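Local coordinates for protein transcriptional regulator AefR (Pseudomonas syringae pv. tomato, PDB 3CDL) that probably binds regulatory DNA through an N-terminal helix-turn-helix and controls transcription as a TetR-family regulator, at residues B[53-65]-B[109-123]. Numbering follows the deposited sequence.
Sequences KEELFAEMLQRLW and VVGATIHSPERAQVW
Glu59 OE1 takes two N-H groups of Arg63, on the helix whose Phe57, Leu61 and Leu64 pack against Val109. The Arg63 NE to Glu59 OE1 salt bridge is 3.1 Å long. NE points at the oxygen within the guanidinium plane but meets it from above the carboxylate plane; the second bond, from NH2, is weak. No hydrogen bond joins 53-65 to 109-123; the contact is mainly apolar. Phe57 is a knob in a hole formed by Val109, Ala112, Arg119 and Val122. Its CG lies anti to the backbone N (chi1 -177°), which sends the ring in between the two helices of 109-123. Arg119 CD lies over one face, 3.7 Å from the ring centroid, in a CH-pi contact. Arg119 CZ is 5.4 Å from the Phe57 ring centroid, a long cation-pi contact that is at most weakly attractive. Val122 CG2 meets the ring edge, 3.8 Å from Phe57 CE2. In return, Val109 is a knob among Phe57, Met60, Leu61 and Leu64. Its CG1 touches Leu61 CD1 at 3.4 Å, and its CG2 meets the selenomethionine methyl Met60 CE. Leu61 CD1 also sits over the five-membered ring of Trp123. The five-membered ring of Trp65 turns its edge to the face of the six-membered ring of Trp123, a T-shaped pair with centroids 4.6 Å apart and planes at 66°. Trp65 NE1 is buried here without a polar partner. Thr113 OG1 bonds to Thr173 O of the second subunit, and Trp123 stacks on Phe174 of that subunit. The contact thus joins the probable DNA-binding domain to the C-terminal domain, as in TetR regulators, close to the dimer interface: helix 53-64 packs on helices 100-114 and 117-125, while its Leu56 and Arg63 meet helix 9-24, and Met60 touches both 9-24 and 100-114.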
ATOM      1  N   LYS B  53       1.983 -23.505  10.865  1.00 45.88           N
ATOM      2  CA  LYS B  53       1.925 -22.061  10.565  1.00 46.64           C
ATOM      3  C   LYS B  53       1.591 -21.712   9.091  1.00 46.66           C
ATOM      4  O   LYS B  53       0.831 -20.768   8.845  1.00 46.69           O
ATOM      5  CB  LYS B  53       3.221 -21.372  11.003  1.00 46.62           C
ATOM      6  CG  LYS B  53       3.518 -21.508  12.495  1.00 47.63           C
ATOM      7  CD  LYS B  53       4.961 -21.123  12.824  1.00 48.24           C
ATOM      8  CE  LYS B  53       5.237 -19.683  12.462  1.00 47.88           C
ATOM      9  NZ  LYS B  53       6.560 -19.249  12.958  1.00 49.31           N
ATOM     10  N   GLU B  54       2.142 -22.472   8.132  1.00 46.55           N
ATOM     11  CA  GLU B  54       1.696 -22.430   6.725  1.00 46.62           C
ATOM     12  C   GLU B  54       0.169 -22.516   6.603  1.00 46.19           C
ATOM     13  O   GLU B  54      -0.460 -21.639   6.012  1.00 46.07           O
ATOM     14  CB  GLU B  54       2.315 -23.570   5.895  1.00 46.52           C
ATOM     15  CG  GLU B  54       3.696 -23.286   5.286  1.00 47.38           C
ATOM     16  CD  GLU B  54       3.939 -24.015   3.948  1.00 47.94           C
ATOM     17  OE1 GLU B  54       2.978 -24.113   3.141  1.00 50.29           O
ATOM     18  OE2 GLU B  54       5.092 -24.471   3.692  1.00 48.12           O
ATOM     19  N   GLU B  55      -0.420 -23.573   7.167  1.00 45.88           N
ATOM     20  CA  GLU B  55      -1.863 -23.808   7.075  1.00 45.45           C
ATOM     21  C   GLU B  55      -2.643 -22.709   7.798  1.00 44.83           C
ATOM     22  O   GLU B  55      -3.796 -22.433   7.470  1.00 44.96           O
ATOM     23  CB  GLU B  55      -2.224 -25.192   7.626  1.00 45.45           C
ATOM     24  CG  GLU B  55      -3.236 -25.983   6.777  1.00 47.17           C
ATOM     25  CD  GLU B  55      -4.656 -26.073   7.388  1.00 48.88           C
ATOM     26  OE1 GLU B  55      -5.106 -25.115   8.056  1.00 50.75           O
ATOM     27  OE2 GLU B  55      -5.334 -27.114   7.196  1.00 48.02           O
ATOM     28  N   LEU B  56      -2.001 -22.076   8.773  1.00 44.16           N
ATOM     29  CA  LEU B  56      -2.617 -20.994   9.529  1.00 43.38           C
ATOM     30  C   LEU B  56      -2.496 -19.678   8.767  1.00 43.37           C
ATOM     31  O   LEU B  56      -3.466 -18.901   8.665  1.00 43.18           O
ATOM     32  CB  LEU B  56      -1.969 -20.905  10.919  1.00 43.73           C
ATOM     33  CG  LEU B  56      -2.199 -19.694  11.832  1.00 43.25           C
ATOM     34  CD1 LEU B  56      -3.685 -19.516  12.244  1.00 42.99           C
ATOM     35  CD2 LEU B  56      -1.305 -19.842  13.040  1.00 42.63           C
ATOM     36  N   PHE B  57      -1.296 -19.434   8.236  1.00 42.70           N
ATOM     37  CA  PHE B  57      -1.068 -18.317   7.331  1.00 42.09           C
ATOM     38  C   PHE B  57      -1.982 -18.392   6.108  1.00 42.13           C
ATOM     39  O   PHE B  57      -2.480 -17.363   5.647  1.00 41.81           O
ATOM     40  CB  PHE B  57       0.393 -18.256   6.884  1.00 41.56           C
ATOM     41  CG  PHE B  57       0.700 -17.073   6.011  1.00 40.68           C
ATOM     42  CD1 PHE B  57       0.896 -15.815   6.572  1.00 38.18           C
ATOM     43  CD2 PHE B  57       0.779 -17.214   4.639  1.00 39.77           C
ATOM     44  CE1 PHE B  57       1.158 -14.740   5.800  1.00 38.52           C
ATOM     45  CE2 PHE B  57       1.039 -16.134   3.839  1.00 40.60           C
ATOM     46  CZ  PHE B  57       1.223 -14.883   4.419  1.00 41.53           C
ATOM     47  N   ALA B  58      -2.197 -19.605   5.595  1.00 42.52           N
ATOM     48  CA  ALA B  58      -3.082 -19.833   4.448  1.00 43.09           C
ATOM     49  C   ALA B  58      -4.484 -19.327   4.739  1.00 43.72           C
ATOM     50  O   ALA B  58      -5.111 -18.727   3.879  1.00 42.72           O
ATOM     51  CB  ALA B  58      -3.126 -21.303   4.076  1.00 42.71           C
ATOM     52  N   GLU B  59      -4.945 -19.554   5.969  1.00 45.19           N
ATOM     53  CA  GLU B  59      -6.290 -19.205   6.389  1.00 47.13           C
ATOM     54  C   GLU B  59      -6.444 -17.703   6.546  1.00 48.48           C
ATOM     55  O   GLU B  59      -7.425 -17.124   6.098  1.00 48.21           O
ATOM     56  CB  GLU B  59      -6.629 -19.889   7.711  1.00 47.39           C
ATOM     57  CG  GLU B  59      -8.010 -20.556   7.746  1.00 48.36           C
ATOM     58  CD  GLU B  59      -9.158 -19.583   7.726  1.00 49.53           C
ATOM     59  OE1 GLU B  59      -9.786 -19.366   8.784  1.00 50.84           O
ATOM     60  OE2 GLU B  59      -9.446 -19.037   6.646  1.00 51.28           O
HETATM   61  N   MSE B  60      -5.461 -17.081   7.189  1.00 50.67           N
HETATM   62  CA  MSE B  60      -5.396 -15.631   7.317  1.00 53.25           C
HETATM   63  C   MSE B  60      -5.403 -14.902   5.974  1.00 53.13           C
HETATM   64  O   MSE B  60      -6.052 -13.869   5.829  1.00 53.42           O
HETATM   65  CB  MSE B  60      -4.139 -15.251   8.076  1.00 53.06           C
HETATM   66  CG  MSE B  60      -4.341 -15.125   9.552  1.00 54.74           C
HETATM   67 SE   MSE B  60      -2.658 -15.035  10.506  1.00 58.05          SE
HETATM   68  CE  MSE B  60      -1.586 -13.875   9.381  1.00 56.96           C
ATOM     69  N   LEU B  61      -4.663 -15.435   5.006  1.00 53.49           N
ATOM     70  CA  LEU B  61      -4.634 -14.885   3.659  1.00 53.87           C
ATOM     71  C   LEU B  61      -6.036 -14.922   3.039  1.00 54.32           C
ATOM     72  O   LEU B  61      -6.588 -13.871   2.695  1.00 54.11           O
ATOM     73  CB  LEU B  61      -3.623 -15.655   2.806  1.00 53.77           C
ATOM     74  CG  LEU B  61      -2.881 -14.950   1.677  1.00 54.35           C
ATOM     75  CD1 LEU B  61      -2.094 -13.739   2.189  1.00 54.39           C
ATOM     76  CD2 LEU B  61      -1.958 -15.933   0.952  1.00 53.93           C
ATOM     77  N   GLN B  62      -6.612 -16.124   2.927  1.00 54.91           N
ATOM     78  CA  GLN B  62      -7.977 -16.311   2.413  1.00 55.70           C
ATOM     79  C   GLN B  62      -8.919 -15.248   2.959  1.00 55.84           C
ATOM     80  O   GLN B  62      -9.687 -14.656   2.213  1.00 55.88           O
ATOM     81  CB  GLN B  62      -8.538 -17.703   2.760  1.00 55.82           C
ATOM     82  CG  GLN B  62      -7.661 -18.926   2.402  1.00 57.35           C
ATOM     83  CD  GLN B  62      -7.488 -19.167   0.901  1.00 59.49           C
ATOM     84  OE1 GLN B  62      -8.096 -20.082   0.331  1.00 59.83           O
ATOM     85  NE2 GLN B  62      -6.644 -18.356   0.258  1.00 60.16           N
ATOM     86  N   ARG B  63      -8.824 -15.008   4.267  1.00 56.32           N
ATOM     87  CA  ARG B  63      -9.665 -14.058   4.996  1.00 56.66           C
ATOM     88  C   ARG B  63      -9.444 -12.614   4.603  1.00 57.22           C
ATOM     89  O   ARG B  63     -10.332 -11.776   4.773  1.00 57.06           O
ATOM     90  CB  ARG B  63      -9.386 -14.159   6.488  1.00 56.39           C
ATOM     91  CG  ARG B  63     -10.071 -15.270   7.188  1.00 55.68           C
ATOM     92  CD  ARG B  63      -9.882 -15.101   8.675  1.00 55.66           C
ATOM     93  NE  ARG B  63     -10.224 -16.316   9.408  1.00 54.99           N
ATOM     94  CZ  ARG B  63     -10.670 -16.334  10.658  1.00 54.31           C
ATOM     95  NH1 ARG B  63     -10.844 -15.198  11.317  1.00 54.41           N
ATOM     96  NH2 ARG B  63     -10.953 -17.487  11.241  1.00 53.66           N
ATOM     97  N   LEU B  64      -8.251 -12.323   4.100  1.00 58.44           N
ATOM     98  CA  LEU B  64      -7.840 -10.951   3.876  1.00 59.63           C
ATOM     99  C   LEU B  64      -8.489 -10.352   2.645  1.00 60.83           C
ATOM    100  O   LEU B  64      -9.520  -9.697   2.752  1.00 61.07           O
ATOM    101  CB  LEU B  64      -6.319 -10.833   3.805  1.00 59.34           C
ATOM    102  CG  LEU B  64      -5.850  -9.384   3.850  1.00 59.38           C
ATOM    103  CD1 LEU B  64      -6.450  -8.681   5.053  1.00 59.85           C
ATOM    104  CD2 LEU B  64      -4.355  -9.308   3.877  1.00 59.39           C
ATOM    105  N   TRP B  65      -7.897 -10.581   1.478  1.00 62.28           N
ATOM    106  CA  TRP B  65      -8.438 -10.026   0.246  1.00 63.62           C
ATOM    107  C   TRP B  65      -9.774 -10.678  -0.152  1.00 64.32           C
ATOM    108  O   TRP B  65     -10.343 -10.359  -1.201  1.00 64.48           O
ATOM    109  CB  TRP B  65      -7.399 -10.048  -0.892  1.00 63.92           C
ATOM    110  CG  TRP B  65      -6.481 -11.252  -0.899  1.00 64.09           C
ATOM    111  CD1 TRP B  65      -5.125 -11.245  -0.746  1.00 64.04           C
ATOM    112  CD2 TRP B  65      -6.858 -12.625  -1.076  1.00 64.19           C
ATOM    113  NE1 TRP B  65      -4.631 -12.525  -0.815  1.00 64.19           N
ATOM    114  CE2 TRP B  65      -5.673 -13.393  -1.017  1.00 64.03           C
ATOM    115  CE3 TRP B  65      -8.086 -13.282  -1.279  1.00 64.50           C
ATOM    116  CZ2 TRP B  65      -5.674 -14.788  -1.147  1.00 64.21           C
ATOM    117  CZ3 TRP B  65      -8.089 -14.669  -1.411  1.00 64.38           C
ATOM    118  CH2 TRP B  65      -6.888 -15.406  -1.340  1.00 64.39           C
ATOM    119  N   VAL B 109      -0.553  -9.774   8.052  1.00 46.83           N
ATOM    120  CA  VAL B 109      -0.342 -10.518   6.789  1.00 47.23           C
ATOM    121  C   VAL B 109       0.644  -9.824   5.844  1.00 47.34           C
ATOM    122  O   VAL B 109       1.575 -10.447   5.325  1.00 47.29           O
ATOM    123  CB  VAL B 109      -1.675 -10.879   6.043  1.00 47.31           C
ATOM    124  CG1 VAL B 109      -1.388 -11.562   4.731  1.00 46.60           C
ATOM    125  CG2 VAL B 109      -2.512 -11.803   6.885  1.00 47.03           C
ATOM    126  N   VAL B 110       0.418  -8.531   5.628  1.00 47.62           N
ATOM    127  CA  VAL B 110       1.384  -7.672   4.979  1.00 47.52           C
ATOM    128  C   VAL B 110       2.738  -7.715   5.676  1.00 47.33           C
ATOM    129  O   VAL B 110       3.781  -7.830   5.025  1.00 48.00           O
ATOM    130  CB  VAL B 110       0.879  -6.221   4.911  1.00 48.10           C
ATOM    131  CG1 VAL B 110       1.945  -5.315   4.251  1.00 47.52           C
ATOM    132  CG2 VAL B 110      -0.435  -6.172   4.147  1.00 47.13           C
ATOM    133  N   GLY B 111       2.725  -7.622   6.999  1.00 47.14           N
ATOM    134  CA  GLY B 111       3.960  -7.712   7.765  1.00 46.23           C
ATOM    135  C   GLY B 111       4.667  -9.038   7.559  1.00 45.36           C
ATOM    136  O   GLY B 111       5.902  -9.111   7.551  1.00 45.68           O
ATOM    137  N   ALA B 112       3.885 -10.094   7.391  1.00 44.21           N
ATOM    138  CA  ALA B 112       4.474 -11.401   7.216  1.00 43.92           C
ATOM    139  C   ALA B 112       4.941 -11.621   5.781  1.00 43.67           C
ATOM    140  O   ALA B 112       5.792 -12.457   5.541  1.00 43.55           O
ATOM    141  CB  ALA B 112       3.506 -12.523   7.684  1.00 43.47           C
ATOM    142  N   THR B 113       4.400 -10.897   4.808  1.00 43.96           N
ATOM    143  CA  THR B 113       4.859 -11.173   3.436  1.00 44.78           C
ATOM    144  C   THR B 113       5.923 -10.222   2.924  1.00 44.17           C
ATOM    145  O   THR B 113       6.713 -10.608   2.074  1.00 44.30           O
ATOM    146  CB  THR B 113       3.697 -11.389   2.373  1.00 44.18           C
ATOM    147  OG1 THR B 113       3.384 -10.164   1.712  1.00 47.64           O
ATOM    148  CG2 THR B 113       2.454 -11.921   3.010  1.00 44.04           C
ATOM    149  N   ILE B 114       5.953  -9.001   3.457  1.00 44.64           N
ATOM    150  CA  ILE B 114       6.800  -7.920   2.910  1.00 45.03           C
ATOM    151  C   ILE B 114       8.269  -8.315   2.700  1.00 45.37           C
ATOM    152  O   ILE B 114       8.817  -8.148   1.585  1.00 44.90           O
ATOM    153  CB  ILE B 114       6.647  -6.567   3.693  1.00 45.29           C
ATOM    154  CG1 ILE B 114       7.426  -5.430   3.003  1.00 45.41           C
ATOM    155  CG2 ILE B 114       7.007  -6.718   5.184  1.00 44.99           C
ATOM    156  CD1 ILE B 114       6.776  -4.040   3.150  1.00 43.78           C
ATOM    157  N   HIS B 115       8.890  -8.862   3.745  1.00 45.37           N
ATOM    158  CA  HIS B 115      10.289  -9.319   3.638  1.00 45.90           C
ATOM    159  C   HIS B 115      10.444 -10.840   3.583  1.00 45.77           C
ATOM    160  O   HIS B 115      11.442 -11.371   4.021  1.00 45.87           O
ATOM    161  CB  HIS B 115      11.170  -8.684   4.736  1.00 45.20           C
ATOM    162  CG  HIS B 115      11.349  -7.209   4.558  1.00 44.91           C
ATOM    163  ND1 HIS B 115      12.187  -6.669   3.598  1.00 43.62           N
ATOM    164  CD2 HIS B 115      10.760  -6.159   5.180  1.00 42.64           C
ATOM    165  CE1 HIS B 115      12.121  -5.351   3.653  1.00 43.68           C
ATOM    166  NE2 HIS B 115      11.256  -5.016   4.602  1.00 45.45           N
ATOM    167  N   SER B 116       9.442 -11.523   3.046  1.00 46.11           N
ATOM    168  CA  SER B 116       9.427 -12.978   2.973  1.00 46.42           C
ATOM    169  C   SER B 116       9.051 -13.442   1.571  1.00 46.96           C
ATOM    170  O   SER B 116       7.857 -13.559   1.252  1.00 47.00           O
ATOM    171  CB  SER B 116       8.427 -13.552   3.961  1.00 46.52           C
ATOM    172  OG  SER B 116       8.059 -14.866   3.559  1.00 46.96           O
ATOM    173  N   PRO B 117      10.065 -13.743   0.743  1.00 47.08           N
ATOM    174  CA  PRO B 117       9.898 -14.169  -0.641  1.00 47.51           C
ATOM    175  C   PRO B 117       8.891 -15.314  -0.827  1.00 47.84           C
ATOM    176  O   PRO B 117       7.994 -15.185  -1.636  1.00 47.89           O
ATOM    177  CB  PRO B 117      11.312 -14.619  -1.034  1.00 47.63           C
ATOM    178  CG  PRO B 117      12.217 -13.825  -0.154  1.00 46.61           C
ATOM    179  CD  PRO B 117      11.490 -13.707   1.140  1.00 47.07           C
ATOM    180  N   GLU B 118       9.048 -16.409  -0.087  1.00 48.63           N
ATOM    181  CA  GLU B 118       8.148 -17.580  -0.141  1.00 49.54           C
ATOM    182  C   GLU B 118       6.704 -17.250   0.178  1.00 49.61           C
ATOM    183  O   GLU B 118       5.778 -17.869  -0.335  1.00 49.73           O
ATOM    184  CB  GLU B 118       8.619 -18.634   0.865  1.00 49.89           C
ATOM    185  CG  GLU B 118       7.604 -19.740   1.220  1.00 50.13           C
ATOM    186  CD  GLU B 118       8.277 -20.981   1.799  1.00 50.48           C
ATOM    187  OE1 GLU B 118       7.910 -21.375   2.934  1.00 52.28           O
ATOM    188  OE2 GLU B 118       9.174 -21.554   1.127  1.00 49.41           O
ATOM    189  N   ARG B 119       6.528 -16.295   1.071  1.00 49.82           N
ATOM    190  CA  ARG B 119       5.227 -15.898   1.510  1.00 50.28           C
ATOM    191  C   ARG B 119       4.665 -14.930   0.456  1.00 51.14           C
ATOM    192  O   ARG B 119       3.449 -14.881   0.228  1.00 51.34           O
ATOM    193  CB  ARG B 119       5.377 -15.228   2.862  1.00 50.09           C
ATOM    194  CG  ARG B 119       4.312 -15.528   3.887  1.00 50.19           C
ATOM    195  CD  ARG B 119       4.522 -16.767   4.747  1.00 48.95           C
ATOM    196  NE  ARG B 119       5.788 -16.835   5.494  1.00 52.73           N
ATOM    197  CZ  ARG B 119       6.267 -15.878   6.286  1.00 50.70           C
ATOM    198  NH1 ARG B 119       5.600 -14.747   6.415  1.00 50.60           N
ATOM    199  NH2 ARG B 119       7.421 -16.036   6.920  1.00 47.50           N
ATOM    200  N   ALA B 120       5.550 -14.174  -0.198  1.00 51.52           N
ATOM    201  CA  ALA B 120       5.148 -13.301  -1.301  1.00 52.25           C
ATOM    202  C   ALA B 120       4.602 -14.128  -2.458  1.00 52.59           C
ATOM    203  O   ALA B 120       3.589 -13.790  -3.031  1.00 52.34           O
ATOM    204  CB  ALA B 120       6.299 -12.450  -1.760  1.00 51.99           C
ATOM    205  N   GLN B 121       5.255 -15.233  -2.770  1.00 54.07           N
ATOM    206  CA  GLN B 121       4.806 -16.085  -3.864  1.00 55.78           C
ATOM    207  C   GLN B 121       3.513 -16.868  -3.598  1.00 57.35           C
ATOM    208  O   GLN B 121       2.897 -17.365  -4.531  1.00 57.41           O
ATOM    209  CB  GLN B 121       5.934 -17.005  -4.337  1.00 55.46           C
ATOM    210  CG  GLN B 121       6.140 -18.260  -3.534  1.00 55.05           C
ATOM    211  CD  GLN B 121       7.313 -19.082  -4.055  1.00 55.28           C
ATOM    212  OE1 GLN B 121       7.699 -20.087  -3.460  1.00 55.14           O
ATOM    213  NE2 GLN B 121       7.894 -18.645  -5.160  1.00 53.84           N
ATOM    214  N   VAL B 122       3.104 -16.983  -2.337  1.00 59.62           N
ATOM    215  CA  VAL B 122       1.797 -17.572  -2.042  1.00 61.87           C
ATOM    216  C   VAL B 122       0.712 -16.498  -2.113  1.00 63.43           C
ATOM    217  O   VAL B 122      -0.422 -16.782  -2.465  1.00 63.76           O
ATOM    218  CB  VAL B 122       1.757 -18.407  -0.716  1.00 61.63           C
ATOM    219  CG1 VAL B 122       2.674 -19.628  -0.817  1.00 61.90           C
ATOM    220  CG2 VAL B 122       2.135 -17.583   0.469  1.00 62.02           C
ATOM    221  N   TRP B 123       1.085 -15.264  -1.795  1.00 65.82           N
ATOM    222  CA  TRP B 123       0.229 -14.089  -1.958  1.00 67.91           C
ATOM    223  C   TRP B 123      -0.097 -13.917  -3.440  1.00 68.87           C
ATOM    224  O   TRP B 123      -1.249 -13.758  -3.818  1.00 68.90           O
ATOM    225  CB  TRP B 123       0.998 -12.856  -1.496  1.00 68.87           C
ATOM    226  CG  TRP B 123       0.220 -11.804  -0.796  1.00 69.83           C
ATOM    227  CD1 TRP B 123       0.361 -11.428   0.505  1.00 70.71           C
ATOM    228  CD2 TRP B 123      -0.794 -10.955  -1.355  1.00 70.91           C
ATOM    229  NE1 TRP B 123      -0.512 -10.406   0.806  1.00 72.14           N
ATOM    230  CE2 TRP B 123      -1.234 -10.096  -0.318  1.00 71.84           C
ATOM    231  CE3 TRP B 123      -1.377 -10.840  -2.624  1.00 70.78           C
ATOM    232  CZ2 TRP B 123      -2.237  -9.141  -0.509  1.00 71.18           C
ATOM    233  CZ3 TRP B 123      -2.376  -9.896  -2.816  1.00 71.30           C
ATOM    234  CH2 TRP B 123      -2.798  -9.054  -1.760  1.00 71.54           C
TER